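Local coordinates for sialidase domain-containing protein (Dyadobacter fermentans, PDB 5HX0) that is of unknown function but belongs to the BNR-repeat, sialidase-like family and so may bind or cleave glycans, at the interface of chains A and B. Residues are numbered along the deposited sequence; one frame, centred on the assembly and turned at random. Chains: chain A/B, Uncharacterized protein Dfer_1899.

Contact 1: the interface of chains A and B. Residues chain A 147-148, 150-151, 154; chain B 81, 84-87.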
loop_
_atom_site.group_PDB
_atom_site.type_symbol
_atom_site.label_atom_id
_atom_site.label_comp_id
_atom_site.label_asym_id
_atom_site.label_seq_id
_atom_site.Cartn_x
_atom_site.Cartn_y
_atom_site.Cartn_z
ATOM N N LEU A 147 2.053 15.805 -4.973
ATOM C CA LEU A 147 2.919 16.770 -4.321
ATOM C C LEU A 147 2.111 17.939 -3.787
ATOM O O LEU A 147 1.022 18.249 -4.278
ATOM C CB LEU A 147 3.987 17.288 -5.288
ATOM C CG LEU A 147 5.277 16.475 -5.400
ATOM C CD1 LEU A 147 4.996 15.063 -5.866
ATOM C CD2 LEU A 147 6.243 17.180 -6.369
ATOM N N ARG A 148 2.676 18.587 -2.778
ATOM C CA ARG A 148 2.119 19.791 -2.182
ATOM C C ARG A 148 2.672 21.008 -2.901
ATOM O O ARG A 148 3.631 20.897 -3.671
ATOM C CB ARG A 148 2.440 19.804 -0.690
ATOM C CG ARG A 148 1.660 18.733 0.042
ATOM C CD ARG A 148 2.122 18.528 1.484
ATOM N NE ARG A 148 1.423 17.379 2.050
ATOM C CZ ARG A 148 1.882 16.619 3.044
ATOM N NH1 ARG A 148 3.068 16.866 3.610
ATOM N NH2 ARG A 148 1.154 15.596 3.462
ATOM N N ASP A 150 4.593 23.609 -2.351
ATOM C CA ASP A 150 6.022 23.909 -2.351
ATOM C C ASP A 150 6.808 22.871 -3.148
ATOM O O ASP A 150 7.828 23.202 -3.763
ATOM C CB ASP A 150 6.561 24.034 -0.918
ATOM C CG ASP A 150 6.105 22.903 0.006
ATOM O OD1 ASP A 150 5.018 22.313 -0.209
ATOM O OD2 ASP A 150 6.839 22.624 0.977
ATOM N N GLY A 151 6.344 21.625 -3.179
ATOM C CA GLY A 151 6.986 20.646 -4.039
ATOM C C GLY A 151 6.811 20.967 -5.512
ATOM O O GLY A 151 7.768 20.892 -6.293
ATOM N N ASN A 154 9.155 23.491 -6.954
ATOM C CA ASN A 154 10.576 23.166 -7.019
ATOM C C ASN A 154 10.908 22.050 -8.000
ATOM O O ASN A 154 12.080 21.661 -8.096
ATOM C CB ASN A 154 11.094 22.803 -5.627
ATOM C CG ASN A 154 11.176 24.011 -4.713
ATOM O OD1 ASN A 154 10.579 24.032 -3.637
ATOM N ND2 ASN A 154 11.911 25.031 -5.145
ATOM N N ARG B 81 9.032 14.082 3.018
ATOM C CA ARG B 81 8.567 14.934 1.925
ATOM C C ARG B 81 9.697 15.694 1.235
ATOM O O ARG B 81 9.481 16.249 0.145
ATOM C CB ARG B 81 7.524 15.923 2.436
ATOM C CG ARG B 81 6.273 15.264 3.055
ATOM C CD ARG B 81 5.518 14.345 2.054
ATOM N NE ARG B 81 4.984 15.070 0.892
ATOM C CZ ARG B 81 4.087 14.569 0.047
ATOM N NH1 ARG B 81 3.595 13.346 0.235
ATOM N NH2 ARG B 81 3.669 15.292 -0.979
ATOM N N PHE B 84 10.354 15.015 -2.376
ATOM C CA PHE B 84 9.551 15.766 -3.322
ATOM C C PHE B 84 9.915 17.244 -3.353
ATOM O O PHE B 84 9.142 18.047 -3.887
ATOM C CB PHE B 84 8.074 15.627 -2.973
ATOM C CG PHE B 84 7.554 14.231 -3.073
ATOM C CD1 PHE B 84 7.772 13.470 -4.221
ATOM C CD2 PHE B 84 6.839 13.670 -2.012
ATOM C CE1 PHE B 84 7.282 12.172 -4.317
ATOM C CE2 PHE B 84 6.346 12.372 -2.095
ATOM C CZ PHE B 84 6.572 11.620 -3.254
ATOM N N GLY B 85 11.054 17.621 -2.774
ATOM C CA GLY B 85 11.434 19.021 -2.686
ATOM C C GLY B 85 10.557 19.878 -1.797
ATOM O O GLY B 85 10.541 21.098 -1.954
ATOM N N GLU B 86 9.830 19.281 -0.858
ATOM C CA GLU B 86 8.992 20.071 0.027
ATOM C C GLU B 86 9.767 20.409 1.288
ATOM O O GLU B 86 10.797 19.807 1.592
ATOM C CB GLU B 86 7.700 19.316 0.356
ATOM C CG GLU B 86 6.891 19.040 -0.911
ATOM C CD GLU B 86 5.732 18.080 -0.690
ATOM O OE1 GLU B 86 5.471 17.706 0.477
ATOM O OE2 GLU B 86 5.095 17.686 -1.695
ATOM N N LYS B 87 9.260 21.390 2.027
ATOM C CA LYS B 87 10.064 21.964 3.099
ATOM C C LYS B 87 10.105 21.078 4.333
ATOM O O LYS B 87 11.110 21.078 5.054
ATOM C CB LYS B 87 9.533 23.348 3.458
ATOM C CG LYS B 87 8.087 23.359 3.939
ATOM C CD LYS B 87 7.543 24.791 4.044
ATOM C CE LYS B 87 6.166 24.839 4.706
ATOM N NZ LYS B 87 5.149 24.024 3.986
HETATM O O HOH W 1 5.173 18.625 2.940
HETATM O O HOH W 2 10.074 19.551 -6.093
HETATM O O HOH W 3 10.490 23.744 -0.360
#
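Two copies of this sialidase-family (BNR-repeat) protein meet here through a largely polar patch: helix 149-154 of chain A and the residues before it, against the 3-10 helix 81-84 of chain B and the turn after it. Direct hydrogen bonds across the boundary run from backbone N-H groups to carboxylates. The amide N of A:Arg148 gives to OE2 of B:Glu86 at 2.8 Å, nearly straight (176° at H) but from above the carboxylate plane. In return, the amide N of B:Lys87 reaches OD2 of A:Asp150 at 2.9 Å, also from above the plane; the crowded chi1 of A:Asp150 (47°) goes with OD2 facing that amide. B:Lys87 is poorly ordered, so charge pairing of its side chain with A:Asp150 is tentative.

Glutamate suits its place because its extended chain carries the carboxylate across to the partner while B:Arg81 steadies it from its own chain. Bent at chi2 and chi3, B:Arg81 grips B:Glu86 side-on: NE to OE1 at 2.7 Å, a salt bridge, and NH2 to the syn lone pair of OE2 at 2.9 Å. OE2 thus accepts from both chains, and the nearby positive charge should favour the ionised form.

The guanidinium of A:Arg148 stacks over that of B:Arg81, planes 22° apart, and CD2 of B:Phe84 lies over the centre of the opposite face of B:Arg81. The carboxylate of B:Glu86 may offset the like charges; water 1 also joins NH1 of A:Arg148 to OE1 of B:Glu86. Water 2 links the carbonyl oxygens of A:Gly151 and B:Phe84.

Apolar packing is slighter. A:Gly151, having no side chain, lets its CA come 3.5 Å from CG of B:Glu86, and branched A:Leu147 crosses B:Phe84 obliquely, CD1 to ring CD1 at 3.6 Å.

Contact 2: the interface of chains A and B. Residues chain A 120-121, 145, 147, 199-200; chain B 55-56, 79, 83-84.
The ring of B:Phe84 enters a mainly apolar seat on chain A of this sialidase-like protein, its outer atoms leading. CG stands anti to the carbonyl carbon (chi1 -63°), which sends the ring out from the 3-10 helix toward the partner. CE1 of B:Phe84 approaches CB of A:Ala145 at 3.7 Å, where a small methyl leaves room for an aromatic rim. The carbonyl O of A:Ala199 lies at the ring edge, in plane, and O of A:Phe121 is 3.6 Å from the tip, CZ of B:Phe84. One face is backed from within chain B by CG2 of B:Val83, over the ring centre.

Selenomethionine A:Met200 runs side by side with B:Phe84, pointing the same way, and its CG lies 3.8 Å from CE1 of B:Phe84. Its long, flexible selenoether chain (methionine in the natural protein), bent at chi3 (-105°), can follow the contours of both this ring and B:Val83, beside which it also lies in parallel.

A:Phe121 and B:Phe56 cross at about a right angle: the tip of A:Phe121 meets the CE1-CZ rim of B:Phe56, CZ to CZ at 3.6 Å. A:Pro120 fills in beside them, its CB 3.6 Å from CE1 of B:Phe56. A:Phe121 also slides past B:Pro79 in the opposite direction, CD1 to CB at 3.9 Å; the rigid proline rings offer fixed, apolar surfaces to the aromatics.

No direct polar bond joins the two sides. Water 4 bridges the carbonyl oxygens of A:Met200 and B:Val83.

Loops and the end of strand 137-145 of chain A meet the start of strand 56-65, the end of strand 71-79 and the 3-10 helix 81-84 of chain B, where the two sialidase-type beta-propellers abut side by side.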
loop_
_atom_site.group_PDB
_atom_site.type_symbol
_atom_site.label_atom_id
_atom_site.label_comp_id
_atom_site.label_asym_id
_atom_site.label_seq_id
_atom_site.Cartn_x
_atom_site.Cartn_y
_atom_site.Cartn_z
ATOM N N PRO A 120 5.926 3.040 -2.055
ATOM C CA PRO A 120 6.030 3.990 -0.928
ATOM C C PRO A 120 5.819 5.441 -1.328
ATOM O O PRO A 120 5.495 6.270 -0.466
ATOM C CB PRO A 120 7.460 3.751 -0.406
ATOM C CG PRO A 120 7.728 2.292 -0.764
ATOM C CD PRO A 120 7.119 2.187 -2.168
ATOM N N PHE A 121 5.983 5.787 -2.606
ATOM C CA PHE A 121 5.980 7.187 -3.013
ATOM C C PHE A 121 4.768 7.587 -3.833
ATOM O O PHE A 121 4.722 8.725 -4.301
ATOM C CB PHE A 121 7.268 7.520 -3.782
ATOM C CG PHE A 121 8.498 7.189 -3.000
ATOM C CD1 PHE A 121 8.886 7.996 -1.953
ATOM C CD2 PHE A 121 9.202 6.022 -3.251
ATOM C CE1 PHE A 121 9.987 7.675 -1.187
ATOM C CE2 PHE A 121 10.305 5.696 -2.494
ATOM C CZ PHE A 121 10.693 6.531 -1.454
ATOM N N ALA A 145 3.033 10.491 -8.394
ATOM C CA ALA A 145 3.226 11.066 -7.070
ATOM C C ALA A 145 2.297 12.257 -6.874
ATOM O O ALA A 145 1.844 12.885 -7.834
ATOM C CB ALA A 145 4.698 11.475 -6.868
ATOM N N LEU A 147 2.053 15.805 -4.973
ATOM C CA LEU A 147 2.919 16.770 -4.321
ATOM C C LEU A 147 2.111 17.939 -3.787
ATOM O O LEU A 147 1.022 18.249 -4.278
ATOM C CB LEU A 147 3.987 17.288 -5.288
ATOM C CG LEU A 147 5.277 16.475 -5.400
ATOM C CD1 LEU A 147 4.996 15.063 -5.866
ATOM C CD2 LEU A 147 6.243 17.180 -6.369
ATOM N N ALA A 199 8.866 12.912 -10.411
ATOM C CA ALA A 199 8.507 13.840 -9.347
ATOM C C ALA A 199 9.599 13.987 -8.292
ATOM O O ALA A 199 9.502 14.873 -7.433
ATOM C CB ALA A 199 7.217 13.394 -8.675
HETATM N N MSE A 200 10.631 13.156 -8.326
HETATM C CA MSE A 200 11.660 13.251 -7.309
HETATM C C MSE A 200 12.964 13.683 -7.929
HETATM O O MSE A 200 14.020 13.554 -7.317
HETATM C CB MSE A 200 11.784 11.909 -6.580
HETATM C CG MSE A 200 10.391 11.344 -6.254
HETATM SE SE MSE A 200 10.399 9.867 -4.950
HETATM C CE MSE A 200 10.081 8.454 -6.245
ATOM N N LYS B 55 15.193 8.720 3.012
ATOM C CA LYS B 55 14.037 8.933 2.145
ATOM C C LYS B 55 12.709 8.796 2.878
ATOM O O LYS B 55 11.665 9.084 2.283
ATOM C CB LYS B 55 14.054 7.949 0.967
ATOM C CG LYS B 55 15.192 8.180 -0.018
ATOM C CD LYS B 55 15.284 7.043 -1.003
ATOM C CE LYS B 55 16.375 7.304 -2.033
ATOM N NZ LYS B 55 16.100 8.561 -2.771
ATOM N N PHE B 56 12.714 8.372 4.144
ATOM C CA PHE B 56 11.480 8.024 4.827
ATOM C C PHE B 56 11.379 8.709 6.177
ATOM O O PHE B 56 12.380 8.932 6.875
ATOM C CB PHE B 56 11.347 6.494 5.049
ATOM C CG PHE B 56 11.209 5.719 3.772
ATOM C CD1 PHE B 56 10.053 5.800 3.025
ATOM C CD2 PHE B 56 12.265 4.951 3.292
ATOM C CE1 PHE B 56 9.927 5.087 1.823
ATOM C CE2 PHE B 56 12.160 4.256 2.098
ATOM C CZ PHE B 56 10.981 4.327 1.359
ATOM N N PRO B 79 6.884 8.679 3.107
ATOM C CA PRO B 79 7.990 9.411 2.478
ATOM C C PRO B 79 8.412 10.584 3.342
ATOM O O PRO B 79 7.578 11.312 3.869
ATOM C CB PRO B 79 7.390 9.897 1.151
ATOM C CG PRO B 79 6.196 9.075 0.917
ATOM C CD PRO B 79 5.693 8.597 2.237
ATOM N N VAL B 83 11.956 14.333 -0.314
ATOM C CA VAL B 83 12.196 13.634 -1.582
ATOM C C VAL B 83 11.439 14.321 -2.710
ATOM O O VAL B 83 11.823 14.219 -3.882
ATOM C CB VAL B 83 11.825 12.129 -1.512
ATOM C CG1 VAL B 83 12.601 11.411 -0.415
ATOM C CG2 VAL B 83 10.283 11.926 -1.393
ATOM N N PHE B 84 10.354 15.015 -2.376
ATOM C CA PHE B 84 9.551 15.766 -3.322
ATOM C C PHE B 84 9.915 17.244 -3.353
ATOM O O PHE B 84 9.142 18.047 -3.887
ATOM C CB PHE B 84 8.074 15.627 -2.973
ATOM C CG PHE B 84 7.554 14.231 -3.073
ATOM C CD1 PHE B 84 7.772 13.470 -4.221
ATOM C CD2 PHE B 84 6.839 13.670 -2.012
ATOM C CE1 PHE B 84 7.282 12.172 -4.317
ATOM C CE2 PHE B 84 6.346 12.372 -2.095
ATOM C CZ PHE B 84 6.572 11.620 -3.254
HETATM O O HOH W 4 14.477 13.086 -4.277
#

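The centres of the C-alpha atoms of contact 1 and contact 2 lie about 9 Å apart, and the contacts share A:Leu147 and B:Phe84. They form neighbouring parts of one interface, with the 3-10 helix 81-84 of chain B serving both: contact 1 is chiefly polar and water-bridged, whereas contact 2 is chiefly apolar. Such a pairing could combine directional bonding with hydrophobic burial. Two-fold symmetry repeats both patches with the chains exchanged, so every segment acts twice. This would suit a homodimer, although the structure alone does not show that the pair persists in solution.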